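Local atomic coordinates of aminoglycoside phosphotransferase (Alicyclobacillus acidocaldarius subsp. acidocaldarius, PDB entry 4PDY), a protein that probably transfers a phosphate group to an acceptor such as an aminoglycoside, using a protein kinase-like fold. Residues Q133-T138 with G220-D225; Q80-F85 with A128-Q133. One frame throughout, in Å; residues are numbered along the deposited sequence.

Contact 1: Q133-T138 with G220-D225; sequences QFHEAT and GWCHLD
His135 lays one face of its imidazole over Gly220, whose CA sits 3.9 Å from the centroid of the His135 ring in a CH-pi contact. This joins the C-terminal part of helix 121-137 to the start of what is probably the catalytic loop of a protein kinase-like fold. His223, Asp225 and the later Asn230 fit the His-x-Asp-x(4)-Asn pattern of that loop. The same imidazole sends a weak, bent bond from His135 ND1 to Trp221 O, 3.0 Å long with 130° at the hydrogen. The other ring nitrogen, NE2, bonds weakly to Glu215 OE1. An alanine in place of His135 would lose the imidazole over Gly220 and both of its weak bonds, and would probably loosen the strand from the helix. Thr138 holds the preceding peptide more firmly. Its OG1 lies between the backbone N and the carbonyl carbon (chi1 56°). There Thr138 OG1 accepts a nearly straight bond from Trp221 N, 2.8 Å long with 174° at the hydrogen. It also donates to a lone pair of Phe134 O, in the carbonyl plane. The Trp221 and Thr138 side chains cross at about a right angle; Trp221 NE1 bonds to Phe141 O. Phe134 turns its ring edge to the backbone at Cys222 and His223, with Phe134 CE2 3.7 Å from Trp221 CB. One water accepts from Gly220 N at 2.8 Å and donates weakly to Thr138 O.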
loop_
_atom_site.group_PDB
_atom_site.type_symbol
_atom_site.label_atom_id
_atom_site.label_comp_id
_atom_site.label_asym_id
_atom_site.label_seq_id
_atom_site.Cartn_x
_atom_site.Cartn_y
_atom_site.Cartn_z
ATOM N N GLN A 133 -7.579 11.359 5.548
ATOM C CA GLN A 133 -8.629 12.175 4.944
ATOM C C GLN A 133 -9.487 11.358 3.989
ATOM O O GLN A 133 -10.703 11.528 3.939
ATOM C CB GLN A 133 -8.036 13.391 4.216
ATOM C CG GLN A 133 -7.456 14.437 5.139
ATOM C CD GLN A 133 -6.875 15.610 4.394
ATOM O OE1 GLN A 133 -6.279 15.432 3.312
ATOM N NE2 GLN A 133 -7.095 16.820 4.912
ATOM N N PHE A 134 -8.852 10.505 3.194
ATOM C CA PHE A 134 -9.603 9.649 2.279
ATOM C C PHE A 134 -10.556 8.718 3.037
ATOM O O PHE A 134 -11.709 8.567 2.665
ATOM C CB PHE A 134 -8.632 8.844 1.406
ATOM C CG PHE A 134 -9.308 7.875 0.461
ATOM C CD1 PHE A 134 -10.186 8.320 -0.506
ATOM C CD2 PHE A 134 -9.060 6.520 0.544
ATOM C CE1 PHE A 134 -10.801 7.438 -1.370
ATOM C CE2 PHE A 134 -9.654 5.632 -0.316
ATOM C CZ PHE A 134 -10.551 6.090 -1.263
ATOM N N HIS A 135 -10.048 8.139 4.109
ATOM C CA HIS A 135 -10.845 7.202 4.897
ATOM C C HIS A 135 -12.032 7.915 5.516
ATOM O O HIS A 135 -13.161 7.414 5.463
ATOM C CB HIS A 135 -9.975 6.547 5.953
ATOM C CG HIS A 135 -10.605 5.336 6.566
ATOM N ND1 HIS A 135 -10.484 4.083 6.019
ATOM C CD2 HIS A 135 -11.377 5.198 7.667
ATOM C CE1 HIS A 135 -11.151 3.216 6.761
ATOM N NE2 HIS A 135 -11.705 3.872 7.762
ATOM N N GLU A 136 -11.790 9.106 6.051
ATOM C CA GLU A 136 -12.847 9.886 6.691
ATOM C C GLU A 136 -13.905 10.318 5.680
ATOM O O GLU A 136 -15.109 10.239 5.926
ATOM C CB GLU A 136 -12.240 11.095 7.399
ATOM C CG GLU A 136 -13.234 12.015 8.092
ATOM C CD GLU A 136 -13.816 11.441 9.380
ATOM O OE1 GLU A 136 -13.376 10.363 9.837
ATOM O OE2 GLU A 136 -14.713 12.091 9.951
ATOM N N ALA A 137 -13.440 10.833 4.528
ATOM C CA ALA A 137 -14.340 11.352 3.496
ATOM C C ALA A 137 -15.202 10.292 2.824
ATOM O O ALA A 137 -16.124 10.637 2.101
ATOM C CB ALA A 137 -13.551 12.113 2.431
ATOM N N THR A 138 -14.862 9.021 3.028
ATOM C CA THR A 138 -15.593 7.918 2.413
ATOM C C THR A 138 -16.376 7.064 3.415
ATOM O O THR A 138 -16.898 6.008 3.065
ATOM C CB THR A 138 -14.659 7.016 1.588
ATOM O OG1 THR A 138 -13.587 6.538 2.405
ATOM C CG2 THR A 138 -14.088 7.784 0.393
ATOM N N GLY A 220 -15.735 3.473 5.315
ATOM C CA GLY A 220 -14.523 4.210 5.079
ATOM C C GLY A 220 -13.626 3.307 4.268
ATOM O O GLY A 220 -13.407 2.125 4.602
ATOM N N TRP A 221 -13.120 3.850 3.155
ATOM C CA TRP A 221 -12.261 3.104 2.257
ATOM C C TRP A 221 -10.799 3.299 2.608
ATOM O O TRP A 221 -10.386 4.380 3.044
ATOM C CB TRP A 221 -12.490 3.575 0.819
ATOM C CG TRP A 221 -13.811 3.233 0.240
ATOM C CD1 TRP A 221 -15.042 3.324 0.847
ATOM C CD2 TRP A 221 -14.064 2.794 -1.100
ATOM N NE1 TRP A 221 -16.034 2.936 -0.028
ATOM C CE2 TRP A 221 -15.457 2.588 -1.223
ATOM C CE3 TRP A 221 -13.240 2.509 -2.200
ATOM C CZ2 TRP A 221 -16.041 2.150 -2.414
ATOM C CZ3 TRP A 221 -13.815 2.060 -3.363
ATOM C CH2 TRP A 221 -15.204 1.899 -3.472
ATOM N N CYS A 222 -10.011 2.268 2.369
ATOM C CA CYS A 222 -8.557 2.362 2.316
ATOM C C CYS A 222 -8.109 2.389 0.866
ATOM O O CYS A 222 -8.794 1.899 -0.016
ATOM C CB CYS A 222 -7.872 1.188 3.036
ATOM S SG CYS A 222 -7.828 1.315 4.827
ATOM N N HIS A 223 -6.936 2.991 0.651
ATOM C CA HIS A 223 -6.330 3.042 -0.669
ATOM C C HIS A 223 -5.711 1.693 -1.062
ATOM O O HIS A 223 -5.871 1.224 -2.180
ATOM C CB HIS A 223 -5.274 4.145 -0.669
ATOM C CG HIS A 223 -4.554 4.304 -1.971
ATOM N ND1 HIS A 223 -3.420 3.590 -2.273
ATOM C CD2 HIS A 223 -4.788 5.113 -3.030
ATOM C CE1 HIS A 223 -2.971 3.968 -3.464
ATOM N NE2 HIS A 223 -3.800 4.865 -3.944
ATOM N N LEU A 224 -4.990 1.076 -0.121
ATOM C CA LEU A 224 -4.469 -0.297 -0.264
ATOM C C LEU A 224 -3.419 -0.493 -1.356
ATOM O O LEU A 224 -3.118 -1.614 -1.734
ATOM C CB LEU A 224 -5.596 -1.315 -0.410
ATOM C CG LEU A 224 -6.600 -1.315 0.755
ATOM C CD1 LEU A 224 -7.732 -2.311 0.546
ATOM C CD2 LEU A 224 -5.899 -1.576 2.083
ATOM N N ASP A 225 -2.797 0.597 -1.815
ATOM C CA ASP A 225 -1.609 0.462 -2.657
ATOM C C ASP A 225 -0.651 1.598 -2.334
ATOM O O ASP A 225 -0.255 2.410 -3.194
ATOM C CB ASP A 225 -2.004 0.439 -4.125
ATOM C CG ASP A 225 -0.925 -0.140 -5.016
ATOM O OD1 ASP A 225 0.069 -0.716 -4.506
ATOM O OD2 ASP A 225 -1.083 -0.016 -6.242
HETATM O O HOH W 1 -17.613 2.668 3.334
#

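Contact 2: Q80-F85 with A128-Q133; sequences QGFTKF and AYTLAQ
Lys84 starts with its CB pressed on a methyl of the helix. Lys84 CB and Thr130 CG2 are 3.4 Å apart, tighter than usual for carbons. The CG stands beside the backbone N. It touches two oxygens, with Lys84 CG 3.4 Å from Gln133 OE1 and slightly further from Thr130 OG1. The chain bends at chi2 (-70°), so CD still passes alongside Thr130 OG1. CE then passes near Gln133 OE1, and a second bend at chi4 (60°) turns the amine back to it. Lys84 NZ donates to Gln133 OE1 at 2.9 Å, in the amide plane and on a lone pair. The same oxygen takes a weak bond from a water that accepts from Thr83 N at 3.0 Å. Another water accepts from Lys84 NZ and donates to Thr130 OG1, 2.7 Å from that hydroxyl, which also bonds to Val239 O. Lys84 NZ also comes to 3.9 Å from Tyr129 CD2, oblique to the ring.

Lys84 is the centre of an inverse gamma turn. It lies in the loop from helix 64-79 to strand 88-89, and its backbone also bonds to Leu241. The loop is tied to helix 121-137 and to strand 239-241 of the kinase-like fold. Helix 64-79 ends in a Schellman motif at Gly81. Phe82 follows, with its ring edge to the helix: Phe82 CE1 is 3.7 Å from Thr130 O, and CD1 meets Gln133 CB. One face of this ring carries Lys84 N over its centre. The Gln133 chain is extended beyond CG, and its CD lies over a face of the Tyr129 ring.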
loop_
_atom_site.group_PDB
_atom_site.type_symbol
_atom_site.label_atom_id
_atom_site.label_comp_id
_atom_site.label_asym_id
_atom_site.label_seq_id
_atom_site.Cartn_x
_atom_site.Cartn_y
_atom_site.Cartn_z
ATOM N N GLN A 80 -17.325 15.794 0.339
ATOM C CA GLN A 80 -16.980 15.895 1.756
ATOM C C GLN A 80 -15.703 16.707 2.021
ATOM O O GLN A 80 -15.271 16.805 3.170
ATOM C CB GLN A 80 -16.803 14.492 2.344
ATOM C CG GLN A 80 -18.042 13.617 2.225
ATOM C CD GLN A 80 -19.222 14.211 2.952
ATOM O OE1 GLN A 80 -20.277 14.437 2.371
ATOM N NE2 GLN A 80 -19.044 14.478 4.230
ATOM N N GLY A 81 -15.081 17.273 0.979
ATOM C CA GLY A 81 -13.918 18.137 1.161
ATOM C C GLY A 81 -12.592 17.553 0.711
ATOM O O GLY A 81 -11.573 18.233 0.750
ATOM N N PHE A 82 -12.579 16.294 0.281
ATOM C CA PHE A 82 -11.321 15.641 -0.063
ATOM C C PHE A 82 -10.744 16.224 -1.365
ATOM O O PHE A 82 -11.440 16.306 -2.368
ATOM C CB PHE A 82 -11.557 14.157 -0.261
ATOM C CG PHE A 82 -10.306 13.344 -0.454
ATOM C CD1 PHE A 82 -9.325 13.288 0.515
ATOM C CD2 PHE A 82 -10.103 12.631 -1.639
ATOM C CE1 PHE A 82 -8.208 12.509 0.341
ATOM C CE2 PHE A 82 -8.984 11.843 -1.804
ATOM C CZ PHE A 82 -8.026 11.800 -0.827
ATOM N N THR A 83 -9.453 16.526 -1.333
ATOM C CA THR A 83 -8.765 17.143 -2.472
ATOM C C THR A 83 -7.591 16.315 -2.974
ATOM O O THR A 83 -7.045 16.627 -4.029
ATOM C CB THR A 83 -8.157 18.525 -2.090
ATOM O OG1 THR A 83 -7.060 18.326 -1.162
ATOM C CG2 THR A 83 -9.197 19.408 -1.480
ATOM N N LYS A 84 -7.217 15.253 -2.272
ATOM C CA LYS A 84 -5.893 14.655 -2.436
ATOM C C LYS A 84 -5.871 13.520 -3.440
ATOM O O LYS A 84 -5.401 12.416 -3.145
ATOM C CB LYS A 84 -5.330 14.174 -1.089
ATOM C CG LYS A 84 -5.362 15.224 0.019
ATOM C CD LYS A 84 -4.356 16.347 -0.237
ATOM C CE LYS A 84 -4.414 17.410 0.836
ATOM N NZ LYS A 84 -4.116 16.946 2.223
ATOM N N PHE A 85 -6.353 13.816 -4.646
ATOM C CA PHE A 85 -6.406 12.819 -5.701
ATOM C C PHE A 85 -6.302 13.489 -7.069
ATOM O O PHE A 85 -6.740 14.624 -7.251
ATOM C CB PHE A 85 -7.667 11.950 -5.628
ATOM C CG PHE A 85 -8.937 12.684 -5.909
ATOM C CD1 PHE A 85 -9.501 13.549 -4.971
ATOM C CD2 PHE A 85 -9.615 12.474 -7.093
ATOM C CE1 PHE A 85 -10.658 14.233 -5.251
ATOM C CE2 PHE A 85 -10.804 13.133 -7.359
ATOM C CZ PHE A 85 -11.328 14.007 -6.443
ATOM N N ALA A 128 0.233 10.029 5.469
ATOM C CA ALA A 128 -0.694 9.619 6.511
ATOM C C ALA A 128 -1.907 10.549 6.552
ATOM O O ALA A 128 -3.041 10.114 6.641
ATOM C CB ALA A 128 0.017 9.603 7.846
ATOM N N TYR A 129 -1.675 11.854 6.510
ATOM C CA TYR A 129 -2.754 12.819 6.549
ATOM C C TYR A 129 -3.734 12.558 5.419
ATOM O O TYR A 129 -4.961 12.533 5.594
ATOM C CB TYR A 129 -2.162 14.241 6.495
ATOM C CG TYR A 129 -3.113 15.374 6.780
ATOM C CD1 TYR A 129 -3.880 15.393 7.938
ATOM C CD2 TYR A 129 -3.167 16.479 5.933
ATOM C CE1 TYR A 129 -4.729 16.461 8.206
ATOM C CE2 TYR A 129 -4.003 17.536 6.199
ATOM C CZ TYR A 129 -4.784 17.526 7.331
ATOM O OH TYR A 129 -5.621 18.576 7.599
ATOM N N THR A 130 -3.185 12.424 4.217
ATOM C CA THR A 130 -4.002 12.195 3.045
ATOM C C THR A 130 -4.801 10.876 3.151
ATOM O O THR A 130 -5.997 10.850 2.821
ATOM C CB THR A 130 -3.110 12.228 1.787
ATOM O OG1 THR A 130 -2.714 13.588 1.561
ATOM C CG2 THR A 130 -3.807 11.653 0.586
ATOM N N LEU A 131 -4.122 9.802 3.543
ATOM C CA LEU A 131 -4.817 8.522 3.706
ATOM C C LEU A 131 -5.961 8.625 4.732
ATOM O O LEU A 131 -7.050 8.090 4.513
ATOM C CB LEU A 131 -3.824 7.443 4.121
ATOM C CG LEU A 131 -2.839 6.997 3.027
ATOM C CD1 LEU A 131 -1.711 6.204 3.680
ATOM C CD2 LEU A 131 -3.524 6.200 1.921
ATOM N N ALA A 132 -5.700 9.309 5.833
ATOM C CA ALA A 132 -6.716 9.512 6.856
ATOM C C ALA A 132 -7.887 10.322 6.327
ATOM O O ALA A 132 -9.048 10.051 6.611
ATOM C CB ALA A 132 -6.096 10.175 8.054
ATOM N N GLN A 133 -7.579 11.359 5.548
ATOM C CA GLN A 133 -8.629 12.175 4.944
ATOM C C GLN A 133 -9.487 11.358 3.989
ATOM O O GLN A 133 -10.703 11.528 3.939
ATOM C CB GLN A 133 -8.036 13.391 4.216
ATOM C CG GLN A 133 -7.456 14.437 5.139
ATOM C CD GLN A 133 -6.875 15.610 4.394
ATOM O OE1 GLN A 133 -6.279 15.432 3.312
ATOM N NE2 GLN A 133 -7.095 16.820 4.912
HETATM O O HOH W 2 -8.355 16.694 1.503
HETATM O O HOH W 3 -1.336 15.803 2.419
#

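Overall arrangement
Contacts 1 and 2 are two grips on helix 121-137, with centres about 8 Å apart, and they share Gln133. Contact 2 ties the helix to the 80-85 loop. Contact 1 ties its C-terminal part to the 220-225 segment. They touch directly: Phe134 N is 3.5 Å from Phe82 CE1, and His223 CB packs on Leu131 CD2 at 3.7 Å. Neither contact lines the pocket of the bound histidine. The side chain of His223 is about 11 Å from that ligand and that of Lys84 about 13 Å. A link does lead there, since His223 NE2 bonds to the backbone O of Ile242, a pocket residue. Phe244 meets Phe134 and His223 edge-to-face and also touches Phe85.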